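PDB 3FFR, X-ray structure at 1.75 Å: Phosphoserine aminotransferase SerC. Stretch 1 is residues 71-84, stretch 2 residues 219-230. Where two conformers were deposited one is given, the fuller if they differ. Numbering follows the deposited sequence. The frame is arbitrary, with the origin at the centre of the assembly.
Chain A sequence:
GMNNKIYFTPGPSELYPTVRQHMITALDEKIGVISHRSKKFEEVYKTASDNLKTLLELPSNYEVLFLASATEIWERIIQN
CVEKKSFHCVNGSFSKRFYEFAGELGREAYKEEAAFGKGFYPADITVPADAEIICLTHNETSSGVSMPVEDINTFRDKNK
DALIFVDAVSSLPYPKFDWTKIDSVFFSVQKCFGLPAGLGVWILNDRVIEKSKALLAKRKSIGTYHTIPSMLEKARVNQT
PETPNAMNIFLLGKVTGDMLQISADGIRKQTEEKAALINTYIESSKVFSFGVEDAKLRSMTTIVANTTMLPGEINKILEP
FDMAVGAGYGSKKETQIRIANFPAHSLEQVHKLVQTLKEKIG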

# COMPACT_ATOMS: atom_id res chain seq x y z
N THR A 71 6.73 -6.99 2.33
CA THR A 71 8.06 -6.53 1.87
C THR A 71 8.41 -5.19 2.53
O THR A 71 9.53 -4.97 3.02
CB THR A 71 8.13 -6.44 0.33
OG1 THR A 71 7.82 -7.72 -0.25
CG2 THR A 71 9.54 -6.01 -0.16
N GLU A 72 7.41 -4.32 2.65
CA GLU A 72 7.61 -3.07 3.37
C GLU A 72 8.03 -3.36 4.82
O GLU A 72 8.95 -2.73 5.35
CB GLU A 72 6.36 -2.20 3.40
CG GLU A 72 6.67 -0.93 4.15
CD GLU A 72 5.55 0.08 4.37
OE1 GLU A 72 4.41 -0.13 3.93
OE2 GLU A 72 5.87 1.13 5.01
N ILE A 73 7.34 -4.32 5.43
CA ILE A 73 7.60 -4.73 6.81
C ILE A 73 9.07 -5.23 6.97
O ILE A 73 9.76 -4.86 7.94
CB ILE A 73 6.55 -5.70 7.38
CG1 ILE A 73 5.19 -5.01 7.47
CG2 ILE A 73 7.01 -6.20 8.79
CD1 ILE A 73 4.02 -5.99 7.65
N TRP A 74 9.56 -5.99 6.00
CA TRP A 74 10.99 -6.38 6.07
C TRP A 74 11.89 -5.13 6.25
O TRP A 74 12.78 -5.05 7.08
CB TRP A 74 11.46 -7.07 4.81
CG TRP A 74 11.00 -8.46 4.59
CD1 TRP A 74 10.49 -9.35 5.50
CD2 TRP A 74 11.06 -9.16 3.34
NE1 TRP A 74 10.22 -10.56 4.88
CE2 TRP A 74 10.56 -10.47 3.56
CE3 TRP A 74 11.49 -8.81 2.08
CZ2 TRP A 74 10.53 -11.42 2.54
CZ3 TRP A 74 11.42 -9.73 1.07
CH2 TRP A 74 10.93 -11.02 1.30
N GLU A 75 11.66 -4.16 5.38
CA GLU A 75 12.44 -2.91 5.42
C GLU A 75 12.30 -2.18 6.75
O GLU A 75 13.30 -1.73 7.34
CB GLU A 75 12.06 -2.00 4.25
CG GLU A 75 12.92 -0.73 4.17
CD GLU A 75 12.48 0.19 3.05
OE1 GLU A 75 11.52 0.94 3.28
OE2 GLU A 75 13.18 0.23 2.04
N ARG A 76 11.06 -2.06 7.22
CA ARG A 76 10.76 -1.32 8.45
C ARG A 76 11.34 -2.01 9.68
O ARG A 76 11.73 -1.35 10.66
CB ARG A 76 9.26 -1.07 8.65
CG ARG A 76 8.55 -0.36 7.52
CD ARG A 76 9.31 0.83 7.00
NE ARG A 76 8.54 1.52 5.94
CZ ARG A 76 9.00 2.56 5.26
NH1 ARG A 76 10.24 2.99 5.48
NH2 ARG A 76 8.22 3.17 4.37
N ILE A 77 11.39 -3.34 9.66
CA ILE A 77 12.03 -4.08 10.76
C ILE A 77 13.48 -3.67 10.93
O ILE A 77 13.94 -3.34 12.03
CB ILE A 77 11.94 -5.64 10.59
CG1 ILE A 77 10.50 -6.09 10.87
CG2 ILE A 77 12.98 -6.38 11.49
CD1 ILE A 77 10.17 -7.53 10.39
N ILE A 78 14.20 -3.63 9.82
CA ILE A 78 15.63 -3.30 9.87
C ILE A 78 15.83 -1.83 10.23
O ILE A 78 16.68 -1.47 11.08
CB ILE A 78 16.36 -3.72 8.58
CG1 ILE A 78 16.21 -5.23 8.35
CG2 ILE A 78 17.85 -3.37 8.65
CD1 ILE A 78 16.52 -5.66 6.91
N GLN A 79 15.03 -0.96 9.63
CA GLN A 79 15.16 0.48 9.94
C GLN A 79 14.87 0.86 11.35
O GLN A 79 15.53 1.73 11.94
CB GLN A 79 14.26 1.32 9.02
CG GLN A 79 14.69 1.27 7.54
CD GLN A 79 13.64 1.88 6.60
OE1 GLN A 79 12.46 1.96 6.93
NE2 GLN A 79 14.09 2.33 5.43
N ASN A 80 13.85 0.22 11.91
CA ASN A 80 13.40 0.52 13.28
C ASN A 80 14.12 -0.21 14.39
O ASN A 80 14.15 0.27 15.51
CB ASN A 80 11.92 0.22 13.42
CG ASN A 80 11.03 1.32 12.83
OD1 ASN A 80 10.69 2.32 13.52
ND2 ASN A 80 10.58 1.10 11.57
N CYS A 81 14.74 -1.33 14.06
CA CYS A 81 15.22 -2.22 15.10
C CYS A 81 16.65 -2.73 15.04
O CYS A 81 17.08 -3.44 15.93
CB CYS A 81 14.31 -3.43 15.21
SG CYS A 81 12.53 -3.06 15.44
N VAL A 82 17.39 -2.33 14.03
CA VAL A 82 18.76 -2.79 13.88
C VAL A 82 19.73 -1.64 13.71
O VAL A 82 19.65 -0.90 12.74
CB VAL A 82 18.96 -3.76 12.67
CG1 VAL A 82 20.44 -4.30 12.66
CG2 VAL A 82 17.93 -4.93 12.69
N GLU A 83 20.62 -1.50 14.66
CA GLU A 83 21.65 -0.47 14.56
C GLU A 83 22.79 -0.95 13.67
O GLU A 83 23.23 -0.25 12.75
CB GLU A 83 22.21 -0.09 15.94
CG GLU A 83 23.17 1.10 15.85
CD GLU A 83 23.63 1.61 17.22
OE1 GLU A 83 23.27 1.00 18.23
OE2 GLU A 83 24.34 2.61 17.28
N LYS A 84 23.25 -2.16 13.94
CA LYS A 84 24.42 -2.71 13.26
C LYS A 84 24.27 -4.10 12.64
O LYS A 84 24.59 -4.31 11.47
CB LYS A 84 25.58 -2.75 14.26
CG LYS A 84 25.93 -1.39 14.85
CD LYS A 84 27.09 -1.42 15.80
CE LYS A 84 27.39 -0.01 16.30
NZ LYS A 84 27.56 0.93 15.14
N ARG A 219 19.75 9.32 18.45
CA ARG A 219 19.80 10.27 17.32
C ARG A 219 19.97 9.59 15.96
O ARG A 219 20.50 10.18 15.03
CB ARG A 219 20.87 11.34 17.51
CG ARG A 219 20.58 12.25 18.70
CD ARG A 219 21.50 13.49 18.76
N LYS A 220 19.54 8.35 15.90
CA LYS A 220 19.52 7.61 14.62
C LYS A 220 18.18 7.84 13.94
O LYS A 220 17.15 7.86 14.59
CB LYS A 220 19.64 6.08 14.84
CG LYS A 220 20.82 5.63 15.66
CD LYS A 220 22.12 5.89 14.95
CE LYS A 220 23.23 5.05 15.55
NZ LYS A 220 24.46 5.10 14.73
N SER A 221 18.19 8.01 12.63
CA SER A 221 16.91 8.08 11.91
C SER A 221 16.38 6.67 11.81
O SER A 221 17.12 5.75 11.42
CB SER A 221 17.06 8.62 10.51
OG SER A 221 15.82 8.47 9.83
N ILE A 222 15.11 6.49 12.18
CA ILE A 222 14.41 5.20 12.09
C ILE A 222 13.30 5.25 11.04
O ILE A 222 12.50 4.30 10.88
CB ILE A 222 13.88 4.66 13.42
CG1 ILE A 222 12.91 5.66 14.10
CG2 ILE A 222 15.07 4.28 14.32
CD1 ILE A 222 12.20 5.09 15.32
N GLY A 223 13.28 6.38 10.33
CA GLY A 223 12.32 6.58 9.26
C GLY A 223 11.51 7.86 9.36
O GLY A 223 11.90 8.83 10.00
N THR A 224 10.33 7.79 8.74
CA THR A 224 9.42 8.94 8.67
C THR A 224 8.02 8.52 9.08
O THR A 224 7.75 8.41 10.28
CB THR A 224 9.44 9.66 7.30
OG1 THR A 224 8.99 8.79 6.25
CG2 THR A 224 10.84 10.26 6.97
N TYR A 225 7.15 8.33 8.10
CA TYR A 225 5.74 7.99 8.39
C TYR A 225 5.55 6.64 9.01
O TYR A 225 4.60 6.42 9.79
CB TYR A 225 4.84 8.18 7.12
CG TYR A 225 5.03 7.15 6.05
CD1 TYR A 225 6.23 7.05 5.36
CD2 TYR A 225 4.03 6.27 5.75
CE1 TYR A 225 6.42 6.06 4.40
CE2 TYR A 225 4.19 5.28 4.77
CZ TYR A 225 5.40 5.17 4.12
OH TYR A 225 5.59 4.19 3.19
N HIS A 226 6.41 5.70 8.66
CA HIS A 226 6.31 4.35 9.18
C HIS A 226 7.38 3.96 10.19
O HIS A 226 7.81 2.80 10.23
CB HIS A 226 6.07 3.27 8.12
CG HIS A 226 4.64 3.23 7.62
ND1 HIS A 226 4.23 2.49 6.53
CD2 HIS A 226 3.54 3.88 8.07
CE1 HIS A 226 2.93 2.66 6.35
NE2 HIS A 226 2.49 3.52 7.26
N THR A 227 7.79 4.92 11.00
CA THR A 227 8.54 4.56 12.18
C THR A 227 7.54 3.88 13.10
O THR A 227 6.33 4.13 13.02
CB THR A 227 9.16 5.75 12.95
OG1 THR A 227 8.12 6.54 13.60
CG2 THR A 227 10.04 6.61 12.01
N ILE A 228 8.04 3.03 13.99
CA ILE A 228 7.15 2.41 14.97
C ILE A 228 6.40 3.48 15.82
O ILE A 228 5.19 3.39 15.98
CB ILE A 228 7.88 1.35 15.84
CG1 ILE A 228 8.10 0.09 14.97
CG2 ILE A 228 7.04 0.97 17.08
CD1 ILE A 228 9.04 -0.92 15.63
N PRO A 229 7.10 4.48 16.37
CA PRO A 229 6.38 5.48 17.16
C PRO A 229 5.30 6.23 16.39
O PRO A 229 4.23 6.51 16.93
CB PRO A 229 7.49 6.40 17.64
CG PRO A 229 8.65 5.47 17.78
CD PRO A 229 8.55 4.62 16.55
N SER A 230 5.58 6.50 15.14
CA SER A 230 4.61 7.18 14.28
C SER A 230 3.35 6.32 14.13
O SER A 230 2.23 6.77 14.33
CB SER A 230 5.22 7.55 12.93
OG SER A 230 4.23 8.02 12.01
O HOH W 1 3.81 2.20 2.78
O HOH W 2 10.96 3.32 8.84
O HOH W 3 17.55 3.20 11.28

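The contact reads as one helix, 71-81, offering a polar stripe to a largely irregular segment, with Glu72, Arg76, Gln79 and Asn80 recurring at helical intervals, and Glu83 adding a contact just past the helix end, while Ile73, Trp74 and Ile77 stay out of it. Glu72 comes first. Its fully extended chain (chi1 and chi2 both t) carries OE2 to His226, whose ND1 donates a nearly straight hydrogen bond of 2.6 Å to Glu72 OE2. OE1 is used too: water 1 donates to it and also bonds Tyr225 OH.

One turn on, Arg76 folds back through two m rotamers, so that its NE lies 2.9 Å from Glu72 OE2 in a salt bridge. A buried carboxylate is thus matched by a buried charge from its own helix. The guanidinium packs one face over His226 CB, with Tyr225 OH near its plane; the bond from Arg76 NH2 to Tyr225 OH, 3.1 Å, is bent and weak. Gln79 steadies the group from the other end, its OE1 accepting from Arg76 NH1 at 2.8 Å. Water 3 donates to both Gln79 O and Ser221 O, bridging two carbonyls that could not pair directly.

Asn80 has the largest area covered by the opposing stretch, and its amide suits the place because it both donates and accepts. Asn80 ND2 gives to Arg76 O in its own helix (2.9 Å), while Asn80 OD1 accepts from Ile228 N at 2.8 Å, an amide in the first turn of the second helix. Thr227 caps that helix separately, its OG1 accepting from Ser230 N at 3.0 Å. Ile222 CD1 packs 3.6 Å from Asn80 OD1, and Cys81 SG meets Ile228 CD1 at 4.1 Å, a small apolar contact beside the polar one.

Past the helix, in a more exposed setting, Glu83 OE2 and Lys220 NZ form a looser salt bridge of 3.6 Å.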